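Side-chain contacts in amine oxidase domain-containing protein (Pyrococcus furiosus, PDB 3NRN), which is of unknown function but binds adenosine monophosphate and is probably an oxidoreductase of the flavin-containing amine oxidase family: residues K45-S50 against E345-Q350; A152-S157 against I286-G291; P181-G186 against I282-V287; L292-F297 against W334-E339; A317-K322 against K327-K332. One frame throughout, in Å; residues are numbered along the deposited sequence.

Contact 1 (K45-S50 against E345-Q350); sequences KGFQLS and EPLLAQ
Leu347 meets Phe47 at about a right angle, laying its CD1 methyl over the middle of the phenyl ring. This CH-pi contact puts CD1 of Leu347 3.5 Å from the centroid of the Phe47 ring and only 13° off the ring normal. CG of Phe47 stands beside the backbone N, opposite the carbonyl carbon (chi1 -79°), which places the ring beside Leu347. Further along, Leu49 CD1 touches Leu348 CD2 at 4.0 Å as the two side chains pass at a slant. Gln350 stretches out from its strand and donates NE2 to Ser50 O at 3.0 Å, with an N-H...O angle of 152°. Its OE1 is held by Asn273 ND2, so both ends of the amide are engaged, and Ser50 O also receives Lys271 NZ. Replacing Phe47 by an alanine would probably leave the Leu347 methyl without its aromatic seat and open a gap between the strands. Two successive leucines can face the same way because Leu347 and Leu348 both lie opposite Asn273, a classic beta bulge. The strand axes run nearly parallel, 10.1 Å apart, as in face-to-face packing of two sheet layers: here the hairpin 41-44/47-50 against the edge strand 345-351 of the mixed sheet.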
# COMPACT_ATOMS: atom_id res chain seq x y z
N LYS A 45 12.45 -2.26 -20.48
CA LYS A 45 13.42 -1.43 -21.18
C LYS A 45 14.63 -1.04 -20.35
O LYS A 45 15.04 0.12 -20.33
CB LYS A 45 12.72 -0.17 -21.70
CG LYS A 45 11.68 -0.41 -22.79
CD LYS A 45 11.06 0.90 -23.23
CE LYS A 45 10.24 0.74 -24.50
NZ LYS A 45 9.16 -0.26 -24.34
N GLY A 46 15.21 -2.01 -19.65
CA GLY A 46 16.39 -1.75 -18.84
C GLY A 46 16.14 -1.11 -17.49
O GLY A 46 17.08 -0.76 -16.77
N PHE A 47 14.87 -0.96 -17.13
CA PHE A 47 14.48 -0.37 -15.85
C PHE A 47 13.73 -1.41 -15.04
O PHE A 47 13.06 -2.28 -15.60
CB PHE A 47 13.56 0.82 -16.07
CG PHE A 47 14.26 2.07 -16.47
CD1 PHE A 47 14.65 3.00 -15.52
CD2 PHE A 47 14.51 2.35 -17.81
CE1 PHE A 47 15.27 4.19 -15.88
CE2 PHE A 47 15.13 3.53 -18.19
CZ PHE A 47 15.51 4.45 -17.23
N GLN A 48 13.83 -1.31 -13.72
CA GLN A 48 13.10 -2.23 -12.86
C GLN A 48 11.89 -1.46 -12.34
O GLN A 48 11.98 -0.77 -11.33
CB GLN A 48 13.96 -2.69 -11.69
CG GLN A 48 15.03 -3.72 -12.04
CD GLN A 48 14.43 -5.05 -12.46
OE1 GLN A 48 13.59 -5.62 -11.76
NE2 GLN A 48 14.87 -5.56 -13.60
N LEU A 49 10.77 -1.56 -13.04
CA LEU A 49 9.56 -0.86 -12.61
C LEU A 49 8.82 -1.77 -11.63
O LEU A 49 9.34 -2.82 -11.24
CB LEU A 49 8.68 -0.53 -13.82
CG LEU A 49 9.38 0.26 -14.94
CD1 LEU A 49 8.42 0.48 -16.10
CD2 LEU A 49 9.88 1.59 -14.41
N SER A 50 7.62 -1.38 -11.21
CA SER A 50 6.87 -2.20 -10.27
C SER A 50 5.43 -2.43 -10.70
O SER A 50 4.90 -1.69 -11.53
CB SER A 50 6.88 -1.56 -8.88
OG SER A 50 6.14 -0.35 -8.88
N GLU A 345 12.08 11.43 -20.35
CA GLU A 345 11.44 10.70 -21.44
C GLU A 345 10.51 9.59 -20.96
O GLU A 345 10.96 8.59 -20.40
CB GLU A 345 12.51 10.13 -22.39
CG GLU A 345 13.87 9.90 -21.74
CD GLU A 345 14.99 9.87 -22.77
OE1 GLU A 345 16.17 9.74 -22.37
OE2 GLU A 345 14.71 9.99 -23.98
N PRO A 346 9.20 9.76 -21.17
CA PRO A 346 8.15 8.82 -20.77
C PRO A 346 8.48 7.36 -21.07
O PRO A 346 8.77 7.00 -22.22
CB PRO A 346 6.94 9.31 -21.55
CG PRO A 346 7.14 10.79 -21.57
CD PRO A 346 8.61 10.91 -21.89
N LEU A 347 8.43 6.52 -20.04
CA LEU A 347 8.71 5.09 -20.19
C LEU A 347 7.42 4.29 -20.23
O LEU A 347 7.25 3.42 -21.10
CB LEU A 347 9.56 4.58 -19.03
CG LEU A 347 11.06 4.86 -18.98
CD1 LEU A 347 11.64 4.29 -17.69
CD2 LEU A 347 11.75 4.23 -20.19
N LEU A 348 6.53 4.57 -19.29
CA LEU A 348 5.27 3.85 -19.21
C LEU A 348 4.33 4.45 -18.17
O LEU A 348 4.77 4.87 -17.09
CB LEU A 348 5.53 2.38 -18.86
CG LEU A 348 4.34 1.45 -18.63
CD1 LEU A 348 3.78 1.00 -19.97
CD2 LEU A 348 4.79 0.24 -17.82
N ALA A 349 3.05 4.50 -18.50
CA ALA A 349 2.04 5.01 -17.60
C ALA A 349 1.24 3.77 -17.22
O ALA A 349 0.79 3.03 -18.10
CB ALA A 349 1.15 6.02 -18.30
N GLN A 350 1.08 3.53 -15.93
CA GLN A 350 0.33 2.36 -15.48
C GLN A 350 -0.95 2.77 -14.76
O GLN A 350 -0.91 3.60 -13.85
CB GLN A 350 1.18 1.51 -14.55
CG GLN A 350 2.30 0.74 -15.24
CD GLN A 350 3.33 0.23 -14.24
OE1 GLN A 350 4.02 1.02 -13.59
NE2 GLN A 350 3.44 -1.08 -14.12

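Contact 2 (A152-S157 against I286-G291); sequences AGWADS and IVFTPG
Trp154 and Phe288 form an offset edge-to-face aromatic pair, part of an apolar contact in which the last turn of helix 142-156 lies against strand 286-288 of the mixed sheet. The edge of the phenyl ring is turned toward the face of the indole: the planes stand at 81°, and the centroid of the Phe288 ring is 6.0 Å from that of the six-membered ring of Trp154. Their nearest atoms, Trp154 CE3 and Phe288 CE1, are 4.2 Å apart. Two residues earlier in the strand, Ile286 crosses the indole at about a right angle and sets CD1 over the same face, 4.1 Å from Trp154 CH2. The indole reaches both residues because its first torsion swings CG to the side opposite the backbone N (chi1 -175°), carrying the ring system out from the helix toward the strand. No hydrogen bond joins the two segments. On the other side of the indole plane His318 makes a further edge-to-face pair, while Phe151, one turn back in the helix, touches Phe288. A single large aromatic residue is thus inserted between a helix end and a strand, an example of helix-on-sheet packing in an alpha-beta fold.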
# COMPACT_ATOMS: atom_id res chain seq x y z
N ALA A 152 -3.47 13.37 0.54
CA ALA A 152 -4.64 12.51 0.43
C ALA A 152 -4.65 11.76 -0.90
O ALA A 152 -5.00 10.58 -0.95
CB ALA A 152 -5.93 13.34 0.58
N GLY A 153 -4.26 12.44 -1.97
CA GLY A 153 -4.23 11.79 -3.27
C GLY A 153 -3.17 10.71 -3.32
O GLY A 153 -3.41 9.60 -3.79
N TRP A 154 -1.98 11.03 -2.81
CA TRP A 154 -0.87 10.09 -2.81
C TRP A 154 -1.08 8.90 -1.87
O TRP A 154 -1.05 7.74 -2.30
CB TRP A 154 0.42 10.83 -2.43
CG TRP A 154 1.64 10.00 -2.50
CD1 TRP A 154 2.30 9.59 -3.63
CD2 TRP A 154 2.35 9.43 -1.40
NE1 TRP A 154 3.38 8.81 -3.29
CE2 TRP A 154 3.43 8.70 -1.93
CE3 TRP A 154 2.18 9.48 -0.00
CZ2 TRP A 154 4.34 8.01 -1.11
CZ3 TRP A 154 3.08 8.79 0.81
CH2 TRP A 154 4.15 8.06 0.25
N ALA A 155 -1.32 9.18 -0.59
CA ALA A 155 -1.51 8.10 0.38
C ALA A 155 -2.83 7.34 0.29
O ALA A 155 -2.86 6.14 0.57
CB ALA A 155 -1.31 8.64 1.81
N ASP A 156 -3.90 8.01 -0.11
CA ASP A 156 -5.21 7.35 -0.16
C ASP A 156 -5.97 7.42 -1.48
O ASP A 156 -7.09 6.93 -1.57
CB ASP A 156 -6.10 7.92 0.96
CG ASP A 156 -5.38 8.01 2.30
OD1 ASP A 156 -4.80 6.99 2.74
OD2 ASP A 156 -5.39 9.10 2.91
N SER A 157 -5.37 8.04 -2.50
CA SER A 157 -6.02 8.16 -3.80
C SER A 157 -7.40 8.81 -3.77
O SER A 157 -8.27 8.46 -4.57
CB SER A 157 -6.13 6.78 -4.46
OG SER A 157 -4.89 6.40 -5.01
N ILE A 286 10.54 11.91 -1.00
CA ILE A 286 9.34 11.99 -1.83
C ILE A 286 9.02 13.47 -1.98
O ILE A 286 9.32 14.26 -1.09
CB ILE A 286 8.13 11.29 -1.17
CG1 ILE A 286 7.91 11.83 0.24
CG2 ILE A 286 8.35 9.79 -1.16
CD1 ILE A 286 6.72 11.23 0.94
N VAL A 287 8.43 13.84 -3.10
CA VAL A 287 8.08 15.23 -3.33
C VAL A 287 6.59 15.39 -3.58
O VAL A 287 6.05 14.86 -4.55
CB VAL A 287 8.84 15.81 -4.56
CG1 VAL A 287 8.45 17.28 -4.76
CG2 VAL A 287 10.34 15.68 -4.36
N PHE A 288 5.93 16.12 -2.69
CA PHE A 288 4.50 16.38 -2.83
C PHE A 288 4.34 17.48 -3.88
O PHE A 288 5.16 18.39 -3.94
CB PHE A 288 3.91 16.81 -1.49
CG PHE A 288 3.79 15.68 -0.51
CD1 PHE A 288 2.75 14.76 -0.63
CD2 PHE A 288 4.73 15.52 0.50
CE1 PHE A 288 2.66 13.68 0.25
CE2 PHE A 288 4.64 14.44 1.39
CZ PHE A 288 3.60 13.52 1.26
N THR A 289 3.30 17.39 -4.69
CA THR A 289 3.08 18.37 -5.74
C THR A 289 1.73 19.07 -5.64
O THR A 289 0.87 18.93 -6.52
CB THR A 289 3.20 17.70 -7.13
OG1 THR A 289 2.24 16.64 -7.22
CG2 THR A 289 4.60 17.11 -7.32
N PRO A 290 1.53 19.85 -4.57
CA PRO A 290 0.25 20.56 -4.42
C PRO A 290 -0.04 21.43 -5.64
O PRO A 290 0.85 22.10 -6.16
CB PRO A 290 0.47 21.38 -3.15
CG PRO A 290 1.96 21.66 -3.18
CD PRO A 290 2.52 20.32 -3.59
N GLY A 291 -1.28 21.40 -6.10
CA GLY A 291 -1.66 22.21 -7.25
C GLY A 291 -1.71 21.46 -8.57
O GLY A 291 -2.37 21.90 -9.49

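Contact 3 (P181-G186 against I282-V287); sequences PGLIRG and IGNTIV
Asn284 is the centre of an inverse gamma turn that leads into strand 286-288, and its side chain packs against Leu183 in the middle strand of a small antiparallel sheet. Within the turn, Thr285 N makes a weak bond to Gly283 O at 2.9 Å, bridging the asparagine. The side chains of Leu183 and Asn284 approach from opposite directions, and the amide oxygen does most of the touching: Asn284 OD1 lies 3.3 Å from Leu183 CG and 3.5 Å from Leu183 CD1. This is van der Waals contact between a polar atom and a hydrocarbon branch, yet the buried amide has partners at both ends. ND2 donates to Val79 O and OD1 is bonded to Ser81 OG, so the group is fixed in rotation by the strand 78-80 region, beside Leu183. A chi1 of -176° extends Asn284 away from its own N and carries the amide across to these partners.

The second meeting point is purely apolar. Pro181 and Ile286 reach toward each other, with Pro181 CG 3.8 Å from Ile286 CD1 and 4.0 Å from Ile286 CG2. Two branches of the isoleucine can bear on the proline ring because CG1 takes the crowded position between the backbone N and the carbonyl carbon (chi1 54°). Met56, in strand 56-57, which flanks 182-184 on the side away from 78-80, touches Pro181, Leu183 and Ile286. The touching parts run 135° apart, and no hydrogen bond joins them. The arrangement is packing between the small antiparallel sheet and the mixed sheet, made at an inverse gamma turn.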
# COMPACT_ATOMS: atom_id res chain seq x y z
N PRO A 181 8.66 7.76 4.79
CA PRO A 181 8.89 6.58 3.96
C PRO A 181 10.33 6.13 3.83
O PRO A 181 11.25 6.79 4.31
CB PRO A 181 8.32 7.01 2.61
CG PRO A 181 8.78 8.42 2.54
CD PRO A 181 8.47 8.96 3.94
N GLY A 182 10.50 5.00 3.15
CA GLY A 182 11.82 4.45 2.93
C GLY A 182 11.81 3.63 1.65
O GLY A 182 10.80 3.03 1.31
N LEU A 183 12.95 3.63 0.96
CA LEU A 183 13.11 2.89 -0.29
C LEU A 183 13.62 1.48 0.01
O LEU A 183 14.25 1.24 1.03
CB LEU A 183 14.09 3.61 -1.21
CG LEU A 183 13.70 4.99 -1.73
CD1 LEU A 183 14.81 5.53 -2.63
CD2 LEU A 183 12.40 4.90 -2.50
N ILE A 184 13.34 0.56 -0.91
CA ILE A 184 13.73 -0.83 -0.76
C ILE A 184 14.80 -1.24 -1.77
O ILE A 184 14.57 -1.20 -2.98
CB ILE A 184 12.52 -1.77 -0.99
CG1 ILE A 184 11.30 -1.24 -0.24
CG2 ILE A 184 12.87 -3.17 -0.53
CD1 ILE A 184 10.03 -1.97 -0.59
N ARG A 185 15.97 -1.65 -1.30
CA ARG A 185 17.01 -2.08 -2.22
C ARG A 185 16.49 -3.32 -2.92
O ARG A 185 15.95 -4.24 -2.27
CB ARG A 185 18.31 -2.39 -1.48
CG ARG A 185 19.43 -2.91 -2.39
CD ARG A 185 20.78 -2.90 -1.67
NE ARG A 185 21.25 -1.54 -1.44
CZ ARG A 185 21.68 -0.73 -2.40
NH1 ARG A 185 21.71 -1.15 -3.66
NH2 ARG A 185 22.07 0.51 -2.11
N GLY A 186 16.62 -3.35 -4.24
CA GLY A 186 16.14 -4.48 -5.01
C GLY A 186 14.69 -4.33 -5.42
O GLY A 186 14.14 -5.17 -6.13
N ILE A 282 16.47 14.09 -7.05
CA ILE A 282 15.88 14.38 -5.75
C ILE A 282 16.43 13.54 -4.61
O ILE A 282 16.32 13.91 -3.44
CB ILE A 282 14.33 14.24 -5.81
CG1 ILE A 282 13.95 12.80 -6.14
CG2 ILE A 282 13.76 15.16 -6.90
CD1 ILE A 282 12.45 12.56 -6.15
N GLY A 283 17.04 12.40 -4.95
CA GLY A 283 17.59 11.54 -3.92
C GLY A 283 16.53 10.74 -3.19
O GLY A 283 15.37 10.69 -3.63
N ASN A 284 16.91 10.11 -2.08
CA ASN A 284 15.98 9.31 -1.29
C ASN A 284 15.00 10.17 -0.51
O ASN A 284 15.24 10.49 0.66
CB ASN A 284 16.75 8.41 -0.32
CG ASN A 284 15.84 7.47 0.46
OD1 ASN A 284 14.62 7.46 0.25
ND2 ASN A 284 16.42 6.68 1.35
N THR A 285 13.90 10.53 -1.15
CA THR A 285 12.86 11.35 -0.53
C THR A 285 11.64 11.31 -1.45
O THR A 285 11.68 10.74 -2.53
CB THR A 285 13.32 12.82 -0.38
OG1 THR A 285 14.64 12.87 0.16
CG2 THR A 285 12.39 13.59 0.55
N ILE A 286 10.54 11.91 -1.00
CA ILE A 286 9.34 11.99 -1.83
C ILE A 286 9.02 13.47 -1.98
O ILE A 286 9.32 14.26 -1.09
CB ILE A 286 8.13 11.29 -1.17
CG1 ILE A 286 7.91 11.83 0.24
CG2 ILE A 286 8.35 9.79 -1.16
CD1 ILE A 286 6.72 11.23 0.94
N VAL A 287 8.43 13.84 -3.10
CA VAL A 287 8.08 15.23 -3.33
C VAL A 287 6.59 15.39 -3.58
O VAL A 287 6.05 14.86 -4.55
CB VAL A 287 8.84 15.81 -4.56
CG1 VAL A 287 8.45 17.28 -4.76
CG2 VAL A 287 10.34 15.68 -4.36

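Contact 4 (L292-F297 against W334-E339); sequences LMINGF and WEELLE
Glu336 holds two consecutive backbone amides of the loop 292-295 with its carboxylate, and this is where the contact is tight. Glu336 OE2 accepts Met293 N at 2.9 Å with an N-H...O angle of 162°, and Glu336 OE1 accepts Ile294 N at 3.1 Å with an angle of 160°. Each oxygen uses its syn lone pair, so the two N-H groups meet the carboxylate side by side, one to each oxygen, which restrains its rotation. The extended glutamate slides past Leu292 and Ile294 in opposite directions. Glu336 OE2 lies 3.2 Å from Leu292 CB, and Glu336 OE1 comes to 3.0 Å from Ile294 CG1, a close fit. The buried charge is thus met by backbone donors, which would be expected to favour the ionised form.

The glutamate projects from helix 326-340, which covers one face of the mixed sheet, and the loop it grips connects the antiparallel neighbours 286-288 and 296-298 of that sheet. Inward of the carboxylate, Ile294 and Leu337 both touch Phe272 of strand 269-277. An alanine in place of Glu336 would probably leave both amides without their acceptor and set the loop free to shift from the helix.

The outer side is much looser. Leu292 is partly exposed, with Leu292 CD2 no nearer than 3.9 Å to Glu336 OE2. Met293, present as selenomethionine, is exposed and its end leads away from the helix; the residue also touches a crystal neighbour. On the helix, Glu335, Leu338 and Glu339 are exposed and do not touch the loop.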
# COMPACT_ATOMS: atom_id res chain seq x y z
N LEU A 292 -1.01 20.33 -8.66
CA LEU A 292 -1.01 19.55 -9.91
C LEU A 292 -1.97 18.36 -9.80
O LEU A 292 -2.43 18.03 -8.71
CB LEU A 292 0.41 19.03 -10.20
CG LEU A 292 1.59 20.00 -10.15
CD1 LEU A 292 2.84 19.28 -10.64
CD2 LEU A 292 1.33 21.24 -11.00
N MSE A 293 -2.29 17.73 -10.94
CA MSE A 293 -3.17 16.57 -10.91
C MSE A 293 -2.32 15.47 -10.26
O MSE A 293 -2.81 14.70 -9.43
CB MSE A 293 -3.63 16.16 -12.32
CG MSE A 293 -4.88 15.24 -12.34
SE MSE A 293 -5.68 14.96 -13.97
CE MSE A 293 -6.68 16.43 -14.10
N ILE A 294 -1.04 15.41 -10.62
CA ILE A 294 -0.11 14.45 -10.02
C ILE A 294 -0.13 14.83 -8.54
O ILE A 294 -0.27 16.00 -8.20
CB ILE A 294 1.35 14.63 -10.55
CG1 ILE A 294 1.45 14.23 -12.02
CG2 ILE A 294 2.32 13.80 -9.70
CD1 ILE A 294 1.02 12.84 -12.32
N ASN A 295 0.02 13.85 -7.66
CA ASN A 295 -0.00 14.10 -6.22
C ASN A 295 1.38 14.17 -5.60
O ASN A 295 1.58 14.80 -4.55
CB ASN A 295 -0.83 13.02 -5.52
CG ASN A 295 -2.24 12.96 -6.03
OD1 ASN A 295 -2.75 11.89 -6.36
ND2 ASN A 295 -2.90 14.11 -6.10
N GLY A 296 2.33 13.49 -6.24
CA GLY A 296 3.69 13.48 -5.74
C GLY A 296 4.54 12.50 -6.53
O GLY A 296 4.02 11.76 -7.36
N PHE A 297 5.84 12.50 -6.28
CA PHE A 297 6.72 11.58 -6.97
C PHE A 297 7.95 11.25 -6.14
O PHE A 297 8.27 11.97 -5.19
CB PHE A 297 7.13 12.16 -8.34
CG PHE A 297 7.91 13.46 -8.25
CD1 PHE A 297 9.28 13.45 -8.02
CD2 PHE A 297 7.27 14.68 -8.43
CE1 PHE A 297 10.01 14.64 -7.96
CE2 PHE A 297 7.98 15.88 -8.37
CZ PHE A 297 9.36 15.86 -8.13
N TRP A 334 1.94 13.50 -18.19
CA TRP A 334 3.22 13.66 -18.86
C TRP A 334 3.54 15.15 -19.08
O TRP A 334 4.70 15.55 -19.09
CB TRP A 334 3.21 12.92 -20.21
CG TRP A 334 3.11 11.42 -20.10
CD1 TRP A 334 2.18 10.62 -20.69
CD2 TRP A 334 4.03 10.53 -19.43
NE1 TRP A 334 2.45 9.30 -20.44
CE2 TRP A 334 3.58 9.21 -19.67
CE3 TRP A 334 5.18 10.72 -18.65
CZ2 TRP A 334 4.24 8.08 -19.16
CZ3 TRP A 334 5.84 9.60 -18.14
CH2 TRP A 334 5.37 8.30 -18.40
N GLU A 335 2.50 15.96 -19.24
CA GLU A 335 2.67 17.39 -19.44
C GLU A 335 3.32 18.03 -18.20
O GLU A 335 4.27 18.80 -18.32
CB GLU A 335 1.32 18.06 -19.70
CG GLU A 335 1.38 19.58 -19.72
CD GLU A 335 0.05 20.24 -19.38
OE1 GLU A 335 -0.89 20.15 -20.20
OE2 GLU A 335 -0.05 20.84 -18.29
N GLU A 336 2.79 17.71 -17.02
CA GLU A 336 3.32 18.27 -15.78
C GLU A 336 4.74 17.78 -15.54
O GLU A 336 5.58 18.53 -15.03
CB GLU A 336 2.43 17.88 -14.60
CG GLU A 336 0.98 18.33 -14.75
CD GLU A 336 0.10 17.89 -13.60
OE1 GLU A 336 0.22 16.73 -13.16
OE2 GLU A 336 -0.73 18.70 -13.14
N LEU A 337 5.02 16.53 -15.90
CA LEU A 337 6.34 15.96 -15.72
C LEU A 337 7.34 16.58 -16.69
O LEU A 337 8.52 16.72 -16.38
CB LEU A 337 6.30 14.44 -15.89
CG LEU A 337 5.64 13.66 -14.74
CD1 LEU A 337 5.59 12.17 -15.06
CD2 LEU A 337 6.43 13.90 -13.46
N LEU A 338 6.87 16.96 -17.87
CA LEU A 338 7.74 17.59 -18.86
C LEU A 338 8.17 18.95 -18.32
O LEU A 338 9.32 19.35 -18.44
CB LEU A 338 7.00 17.75 -20.20
CG LEU A 338 7.78 18.29 -21.41
CD1 LEU A 338 6.98 18.03 -22.69
CD2 LEU A 338 8.05 19.78 -21.24
N GLU A 339 7.22 19.66 -17.71
CA GLU A 339 7.48 20.97 -17.14
C GLU A 339 8.46 20.90 -15.97
O GLU A 339 9.29 21.79 -15.80
CB GLU A 339 6.16 21.61 -16.69
CG GLU A 339 6.30 22.96 -16.01
CD GLU A 339 7.15 23.95 -16.80
OE1 GLU A 339 6.99 24.02 -18.03
OE2 GLU A 339 7.97 24.66 -16.17

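Contact 5 (A317-K322 against K327-K332)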
# COMPACT_ATOMS: atom_id res chain seq x y z
N ALA A 317 5.91 8.81 -10.53
CA ALA A 317 4.93 9.77 -10.03
C ALA A 317 3.58 9.08 -9.87
O ALA A 317 3.21 8.21 -10.66
CB ALA A 317 4.80 10.95 -10.99
N HIS A 318 2.85 9.49 -8.85
CA HIS A 318 1.54 8.93 -8.54
C HIS A 318 0.46 9.97 -8.76
O HIS A 318 0.62 11.13 -8.38
CB HIS A 318 1.52 8.46 -7.08
CG HIS A 318 0.17 8.02 -6.60
ND1 HIS A 318 -0.84 8.90 -6.29
CD2 HIS A 318 -0.33 6.78 -6.36
CE1 HIS A 318 -1.91 8.23 -5.88
NE2 HIS A 318 -1.62 6.94 -5.91
N MSE A 319 -0.64 9.56 -9.38
CA MSE A 319 -1.75 10.45 -9.64
C MSE A 319 -3.05 9.74 -9.27
O MSE A 319 -3.34 8.67 -9.79
CB MSE A 319 -1.81 10.85 -11.14
CG MSE A 319 -3.00 11.77 -11.52
SE MSE A 319 -3.41 11.90 -13.31
CE MSE A 319 -4.55 10.61 -13.47
N ALA A 320 -3.80 10.33 -8.35
CA ALA A 320 -5.09 9.76 -7.97
C ALA A 320 -6.00 10.11 -9.16
O ALA A 320 -6.12 11.28 -9.53
CB ALA A 320 -5.60 10.41 -6.69
N LEU A 321 -6.62 9.10 -9.77
CA LEU A 321 -7.47 9.38 -10.93
C LEU A 321 -8.79 10.07 -10.59
O LEU A 321 -9.21 11.00 -11.28
CB LEU A 321 -7.76 8.09 -11.69
CG LEU A 321 -8.61 8.24 -12.96
CD1 LEU A 321 -7.90 9.12 -13.97
CD2 LEU A 321 -8.88 6.87 -13.55
N LYS A 322 -9.43 9.63 -9.51
CA LYS A 322 -10.71 10.20 -9.11
C LYS A 322 -11.67 9.96 -10.28
O LYS A 322 -11.75 8.84 -10.79
CB LYS A 322 -10.55 11.69 -8.79
CG LYS A 322 -9.48 11.93 -7.72
CD LYS A 322 -9.35 13.39 -7.30
CE LYS A 322 -8.34 13.52 -6.16
NZ LYS A 322 -8.19 14.92 -5.66
N LYS A 327 -7.26 8.89 -20.71
CA LYS A 327 -6.46 9.44 -21.81
C LYS A 327 -6.03 10.87 -21.52
O LYS A 327 -4.87 11.23 -21.70
CB LYS A 327 -7.27 9.42 -23.11
CG LYS A 327 -6.55 10.02 -24.31
CD LYS A 327 -7.47 10.08 -25.52
CE LYS A 327 -6.77 10.72 -26.72
NZ LYS A 327 -5.59 9.93 -27.17
N LYS A 328 -6.97 11.69 -21.06
CA LYS A 328 -6.68 13.08 -20.75
C LYS A 328 -5.76 13.18 -19.54
O LYS A 328 -4.83 13.99 -19.52
CB LYS A 328 -7.98 13.85 -20.49
CG LYS A 328 -8.87 13.95 -21.71
CD LYS A 328 -10.14 14.72 -21.40
CE LYS A 328 -11.05 14.82 -22.61
NZ LYS A 328 -12.26 15.63 -22.32
N ALA A 329 -6.03 12.36 -18.54
CA ALA A 329 -5.24 12.34 -17.31
C ALA A 329 -3.79 11.96 -17.60
O ALA A 329 -2.86 12.60 -17.10
CB ALA A 329 -5.85 11.36 -16.31
N ILE A 330 -3.59 10.90 -18.38
CA ILE A 330 -2.24 10.47 -18.71
C ILE A 330 -1.51 11.60 -19.43
O ILE A 330 -0.36 11.90 -19.12
CB ILE A 330 -2.24 9.22 -19.61
CG1 ILE A 330 -2.71 8.00 -18.79
CG2 ILE A 330 -0.84 8.97 -20.16
CD1 ILE A 330 -2.78 6.70 -19.59
N GLU A 331 -2.19 12.22 -20.39
CA GLU A 331 -1.64 13.34 -21.15
C GLU A 331 -1.27 14.51 -20.24
O GLU A 331 -0.22 15.12 -20.40
CB GLU A 331 -2.65 13.82 -22.20
CG GLU A 331 -2.62 13.08 -23.51
CD GLU A 331 -3.69 13.56 -24.47
OE1 GLU A 331 -3.84 14.79 -24.62
OE2 GLU A 331 -4.38 12.71 -25.09
N LYS A 332 -2.15 14.82 -19.29
CA LYS A 332 -1.90 15.91 -18.37
C LYS A 332 -0.75 15.51 -17.45
O LYS A 332 0.01 16.36 -16.99
CB LYS A 332 -3.15 16.21 -17.54
CG LYS A 332 -3.06 17.46 -16.67
CD LYS A 332 -2.91 18.71 -17.53
CE LYS A 332 -2.87 19.97 -16.68
NZ LYS A 332 -2.69 21.19 -17.52
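Ala329 in the first turn of helix 326-340 packs on the end of strand 312-320 and the residue after it, closing the short connection from strand to helix. Met319 of the strand and Leu321, just past its end, converge on the Ala329 methyl. Met319, present as selenomethionine, sends its end methyl to Ala329: Met319 CE and Ala329 CB are 3.2 Å apart, tighter than usual carbon contact. The chain leaves the strand fully extended at its first torsion (chi1 178°) and then turns about its CG-SE bond (chi3 90°), which brings CE round to the alanine. Met319 SE itself stays farther off, 3.9 Å from Ala329 CB. Leu321 comes in from the loop with its CD1 branch, 3.8 Å from the same Ala329 CB.

With only a methyl at this position, the helix comes close: Leu321 CA and Ala329 CA are 7.4 Å apart. No hydrogen bond crosses between the two segments; the contact is buried and apolar. Ile270, from the neighbouring strand 269-277, touches Met319, Leu321 and Ala329 alike and continues the apolar layer beneath the helix. The helix face turned from the strand is of another character, bearing the exposed Lys327 and Glu331, whose NZ and OE2 form a long salt bridge of 3.7 Å one turn apart.

After the helix the chain returns as strand 345-351, parallel to 312-320 but separated from it by the antiparallel strand 269-277. The contact therefore packs the first strand against the helix of a split beta-alpha-beta unit, the helix lying across one face of the mixed sheet.

From the N terminus, contact 1 opens at 45-50 and closes only at 345-350, so the other four contacts all fall within its loop. Contact 2 opens at 152-157; contact 3 opens later, at 181-186, and the two end on the same stretch around strand 286-288, sharing Ile286 and Val287. Contact 4 begins directly afterwards, at 292-297, and closes on helix 326-340; contact 5 is a short loop enclosed by it that ends on the same helix. No two loops cross. Every contact reaches the mixed sheet, which thereby gathers the hairpin 41-44/47-50, helix 142-156, the small sheet holding strand 182-184, and helix 326-340.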